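Local coordinates for protein anabena Tic22 (Anabaena sp., PDB 4EV1) that probably acts as a chaperone in protein transport, as a cyanobacterial member of the Tic22-like family associated with thylakoids, at residues I16-P30 and S43-F57. Residues are numbered along the deposited sequence; the frame is centred on the assembly and turned at random.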
# COMPACT_ATOMS: atom_id res chain seq x y z
N ILE A 16 -6.27 -2.27 1.61
CA ILE A 16 -6.38 -0.89 1.25
C ILE A 16 -7.75 -0.49 1.75
O ILE A 16 -8.70 -1.25 1.61
CB ILE A 16 -6.30 -0.74 -0.28
CG1 ILE A 16 -4.96 -1.29 -0.80
CG2 ILE A 16 -6.54 0.75 -0.71
CD1 ILE A 16 -3.71 -0.55 -0.37
N TYR A 17 -7.87 0.69 2.33
CA TYR A 17 -9.19 1.14 2.88
C TYR A 17 -9.85 2.20 1.97
O TYR A 17 -9.25 3.21 1.69
CB TYR A 17 -8.96 1.62 4.29
CG TYR A 17 -8.31 0.55 5.13
CD1 TYR A 17 -9.04 -0.54 5.56
CD2 TYR A 17 -6.97 0.60 5.44
CE1 TYR A 17 -8.46 -1.54 6.31
CE2 TYR A 17 -6.36 -0.42 6.18
CZ TYR A 17 -7.13 -1.51 6.61
OH TYR A 17 -6.57 -2.53 7.36
N LEU A 18 -11.03 1.91 1.45
CA LEU A 18 -11.76 2.76 0.58
C LEU A 18 -12.91 3.36 1.37
O LEU A 18 -13.39 2.74 2.34
CB LEU A 18 -12.31 1.97 -0.58
CG LEU A 18 -11.27 1.36 -1.55
CD1 LEU A 18 -12.04 0.80 -2.76
CD2 LEU A 18 -10.15 2.39 -1.97
N VAL A 19 -13.25 4.60 1.03
CA VAL A 19 -14.46 5.23 1.54
C VAL A 19 -15.59 4.92 0.57
O VAL A 19 -15.57 5.32 -0.62
CB VAL A 19 -14.30 6.74 1.75
CG1 VAL A 19 -15.67 7.38 2.14
CG2 VAL A 19 -13.28 7.03 2.81
N THR A 20 -16.60 4.21 1.08
CA THR A 20 -17.64 3.62 0.21
C THR A 20 -19.02 3.78 0.77
O THR A 20 -19.14 4.13 1.94
CB THR A 20 -17.41 2.13 -0.05
OG1 THR A 20 -17.79 1.36 1.09
CG2 THR A 20 -15.96 1.80 -0.40
N ASN A 21 -20.06 3.51 -0.02
CA ASN A 21 -21.39 3.36 0.55
C ASN A 21 -21.52 1.98 1.19
O ASN A 21 -20.52 1.21 1.28
CB ASN A 21 -22.54 3.68 -0.48
CG ASN A 21 -22.67 2.65 -1.58
OD1 ASN A 21 -22.01 1.63 -1.57
ND2 ASN A 21 -23.55 2.92 -2.53
N GLU A 22 -22.72 1.65 1.63
CA GLU A 22 -22.95 0.39 2.33
C GLU A 22 -22.82 -0.84 1.39
O GLU A 22 -22.66 -1.95 1.86
CB GLU A 22 -24.31 0.41 3.05
CG GLU A 22 -25.51 0.12 2.13
CD GLU A 22 -25.96 1.27 1.22
OE1 GLU A 22 -25.32 2.36 1.18
OE2 GLU A 22 -27.01 1.06 0.54
N LYS A 23 -22.89 -0.64 0.08
CA LYS A 23 -22.63 -1.72 -0.89
C LYS A 23 -21.21 -1.73 -1.48
O LYS A 23 -20.91 -2.47 -2.42
CB LYS A 23 -23.67 -1.66 -2.00
CG LYS A 23 -25.13 -1.78 -1.44
CD LYS A 23 -26.18 -1.70 -2.52
CE LYS A 23 -26.57 -3.10 -3.00
NZ LYS A 23 -27.70 -3.07 -3.98
N GLY A 24 -20.30 -0.96 -0.91
CA GLY A 24 -18.91 -0.97 -1.40
C GLY A 24 -18.57 -0.13 -2.62
O GLY A 24 -17.46 -0.22 -3.16
N LEU A 25 -19.49 0.72 -3.04
CA LEU A 25 -19.28 1.63 -4.18
C LEU A 25 -18.44 2.78 -3.64
O LEU A 25 -18.84 3.42 -2.70
CB LEU A 25 -20.63 2.13 -4.69
CG LEU A 25 -20.75 2.99 -5.95
CD1 LEU A 25 -19.80 2.57 -7.09
CD2 LEU A 25 -22.24 3.00 -6.46
N PRO A 26 -17.26 3.01 -4.22
CA PRO A 26 -16.37 4.05 -3.69
C PRO A 26 -16.85 5.47 -3.94
O PRO A 26 -17.39 5.76 -5.01
CB PRO A 26 -15.06 3.81 -4.47
CG PRO A 26 -15.13 2.42 -4.84
CD PRO A 26 -16.56 2.14 -5.17
N LEU A 27 -16.64 6.34 -2.96
CA LEU A 27 -16.92 7.76 -3.11
C LEU A 27 -15.85 8.29 -4.06
O LEU A 27 -14.66 8.10 -3.81
CB LEU A 27 -16.78 8.47 -1.78
CG LEU A 27 -16.97 9.99 -1.80
CD1 LEU A 27 -18.41 10.38 -2.22
CD2 LEU A 27 -16.62 10.54 -0.44
N SER A 28 -16.26 8.96 -5.11
CA SER A 28 -15.32 9.43 -6.12
C SER A 28 -15.76 10.77 -6.70
O SER A 28 -16.87 11.20 -6.48
CB SER A 28 -15.21 8.39 -7.21
OG SER A 28 -16.39 8.36 -7.98
N ARG A 29 -14.85 11.40 -7.42
CA ARG A 29 -15.04 12.70 -8.08
C ARG A 29 -14.81 12.45 -9.59
O ARG A 29 -13.91 11.67 -9.95
CB ARG A 29 -14.03 13.70 -7.49
CG ARG A 29 -13.33 14.67 -8.45
CD ARG A 29 -12.85 15.95 -7.75
NE ARG A 29 -13.52 17.14 -8.27
CZ ARG A 29 -13.02 18.38 -8.26
NH1 ARG A 29 -11.81 18.65 -7.74
NH2 ARG A 29 -13.74 19.36 -8.78
N PRO A 30 -15.64 13.05 -10.45
CA PRO A 30 -15.50 12.81 -11.89
C PRO A 30 -14.26 13.47 -12.44
O PRO A 30 -13.78 14.45 -11.88
CB PRO A 30 -16.77 13.42 -12.51
CG PRO A 30 -17.34 14.32 -11.46
CD PRO A 30 -16.74 13.99 -10.13
N SER A 43 -13.50 8.64 -13.23
CA SER A 43 -13.60 9.21 -11.89
C SER A 43 -12.40 8.76 -11.05
O SER A 43 -11.63 7.91 -11.47
CB SER A 43 -14.95 8.84 -11.26
OG SER A 43 -15.09 7.44 -11.21
N ILE A 44 -12.22 9.42 -9.92
CA ILE A 44 -11.08 9.16 -9.06
C ILE A 44 -11.53 9.05 -7.59
O ILE A 44 -12.33 9.86 -7.13
CB ILE A 44 -9.96 10.22 -9.23
CG1 ILE A 44 -8.68 9.78 -8.47
CG2 ILE A 44 -10.45 11.64 -8.85
CD1 ILE A 44 -7.44 10.70 -8.65
N THR A 45 -11.03 8.01 -6.91
CA THR A 45 -11.29 7.77 -5.49
C THR A 45 -10.01 7.78 -4.68
O THR A 45 -8.90 7.43 -5.14
CB THR A 45 -12.10 6.45 -5.26
OG1 THR A 45 -12.63 6.43 -3.91
CG2 THR A 45 -11.23 5.19 -5.49
N GLY A 46 -10.16 8.16 -3.42
CA GLY A 46 -9.03 8.28 -2.53
C GLY A 46 -8.87 7.10 -1.63
O GLY A 46 -9.70 6.96 -0.70
N ALA A 47 -7.81 6.30 -1.86
CA ALA A 47 -7.56 5.07 -1.11
C ALA A 47 -6.61 5.40 0.05
O ALA A 47 -5.84 6.37 -0.02
CB ALA A 47 -6.99 3.95 -2.02
N TYR A 48 -6.69 4.60 1.10
CA TYR A 48 -5.93 4.81 2.32
C TYR A 48 -5.19 3.55 2.74
O TYR A 48 -5.76 2.44 2.75
CB TYR A 48 -6.86 5.20 3.48
CG TYR A 48 -7.53 6.55 3.32
CD1 TYR A 48 -8.74 6.67 2.62
CD2 TYR A 48 -6.99 7.69 3.88
CE1 TYR A 48 -9.39 7.93 2.47
CE2 TYR A 48 -7.62 8.94 3.72
CZ TYR A 48 -8.81 9.05 3.02
OH TYR A 48 -9.43 10.27 2.86
N MET A 49 -3.97 3.75 3.21
CA MET A 49 -3.17 2.69 3.82
C MET A 49 -3.59 2.47 5.24
O MET A 49 -3.37 1.36 5.78
CB MET A 49 -1.69 3.04 3.78
CG MET A 49 -1.14 3.13 2.33
SD MET A 49 -1.56 1.79 1.23
CE MET A 49 -0.85 0.46 2.09
N SER A 50 -4.22 3.52 5.84
CA SER A 50 -4.68 3.46 7.25
C SER A 50 -6.20 3.52 7.36
O SER A 50 -6.84 4.48 6.91
CB SER A 50 -4.10 4.65 8.04
OG SER A 50 -4.88 4.92 9.19
N ARG A 51 -6.78 2.51 8.01
CA ARG A 51 -8.22 2.48 8.24
C ARG A 51 -8.67 3.66 9.09
O ARG A 51 -9.69 4.29 8.80
CB ARG A 51 -8.62 1.16 8.92
CG ARG A 51 -10.12 0.94 9.00
CD ARG A 51 -10.45 -0.53 9.19
NE ARG A 51 -10.54 -0.89 10.61
CZ ARG A 51 -11.66 -0.87 11.32
NH1 ARG A 51 -12.80 -0.50 10.74
NH2 ARG A 51 -11.65 -1.21 12.60
N GLN A 52 -7.91 3.97 10.14
CA GLN A 52 -8.24 5.08 11.03
C GLN A 52 -8.29 6.41 10.27
O GLN A 52 -9.18 7.24 10.53
CB GLN A 52 -7.26 5.18 12.23
CG GLN A 52 -7.31 6.57 12.97
CD GLN A 52 -6.87 6.53 14.43
OE1 GLN A 52 -7.19 7.43 15.20
NE2 GLN A 52 -6.11 5.51 14.80
N GLU A 53 -7.35 6.60 9.33
CA GLU A 53 -7.36 7.81 8.49
C GLU A 53 -8.59 7.87 7.61
O GLU A 53 -9.21 8.95 7.49
CB GLU A 53 -6.07 7.95 7.62
CG GLU A 53 -4.92 8.49 8.40
CD GLU A 53 -3.59 8.56 7.63
OE1 GLU A 53 -3.63 8.78 6.40
OE2 GLU A 53 -2.51 8.41 8.29
N ALA A 54 -8.97 6.75 7.00
CA ALA A 54 -10.17 6.68 6.18
C ALA A 54 -11.39 7.06 7.00
O ALA A 54 -12.23 7.82 6.56
CB ALA A 54 -10.37 5.21 5.59
N GLN A 55 -11.49 6.49 8.19
CA GLN A 55 -12.60 6.77 9.04
C GLN A 55 -12.65 8.25 9.46
O GLN A 55 -13.74 8.81 9.55
CB GLN A 55 -12.60 5.84 10.23
CG GLN A 55 -13.94 5.91 11.03
CD GLN A 55 -15.18 5.51 10.26
OE1 GLN A 55 -16.16 6.32 10.11
NE2 GLN A 55 -15.18 4.32 9.74
N ALA A 56 -11.49 8.86 9.69
CA ALA A 56 -11.41 10.25 10.13
C ALA A 56 -11.97 11.14 9.02
O ALA A 56 -12.68 12.12 9.28
CB ALA A 56 -9.94 10.60 10.46
N PHE A 57 -11.65 10.80 7.78
CA PHE A 57 -12.19 11.49 6.62
C PHE A 57 -13.71 11.45 6.60
O PHE A 57 -14.37 12.49 6.47
CB PHE A 57 -11.59 10.96 5.32
CG PHE A 57 -12.23 11.53 4.11
CD1 PHE A 57 -11.95 12.83 3.73
CD2 PHE A 57 -13.19 10.83 3.42
CE1 PHE A 57 -12.56 13.39 2.66
CE2 PHE A 57 -13.80 11.40 2.32
CZ PHE A 57 -13.47 12.67 1.94
O HOH W 1 -12.05 5.72 -1.23
O HOH W 2 -12.51 9.15 -1.84
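T45 OG1 is held by two hydrogen bonds: it donates to L27 O at 2.6 Å and accepts from a water 2.8 Å from OG1. With chi1 at -165°, the hydroxyl is swung away from the T45 backbone N and lies toward L27 O. That water also donates to G46 O and accepts from V19 N, while a second water links L27 O to G46 N, so the two waters bridge the gap where strands 16-20 and 28-30 part along strand 43-48. Direct backbone bonds lie on either side of the waters along strand 43-48. R29 and I44 exchange two, and Y17 N meets Y48 O at 2.8 Å, nearly straight at 172°, with Y48 N returning a bond to Y17 O. Beyond this bridge, R51, the first residue of helix 51-57, covers one face of the Y17 ring, its CB 3.6 Å from the centroid and 3° off the normal in a CH-pi contact, while M49 O lies at the ring edge; the Y17 hydroxyl bonds S215. A54 CB packs on Y17 CB, and V19 CG2 reaches F57 CD2 at 3.8 Å, while L27 CD2 comes to the edge of the F57 ring. A47 CB touches both I16 CG2 and L18 CD2, each at 3.5 Å, the I16 pair being tighter than usual van der Waals contact. S50 OG caps the helix by accepting from E53 N. Strand 43-48 thus pairs with 28-30, meets 16-20 through a single antiparallel bridge, and leads into an N-capped helix running almost parallel to strand 16-20, a strand-to-helix connection within the Tic22 fold.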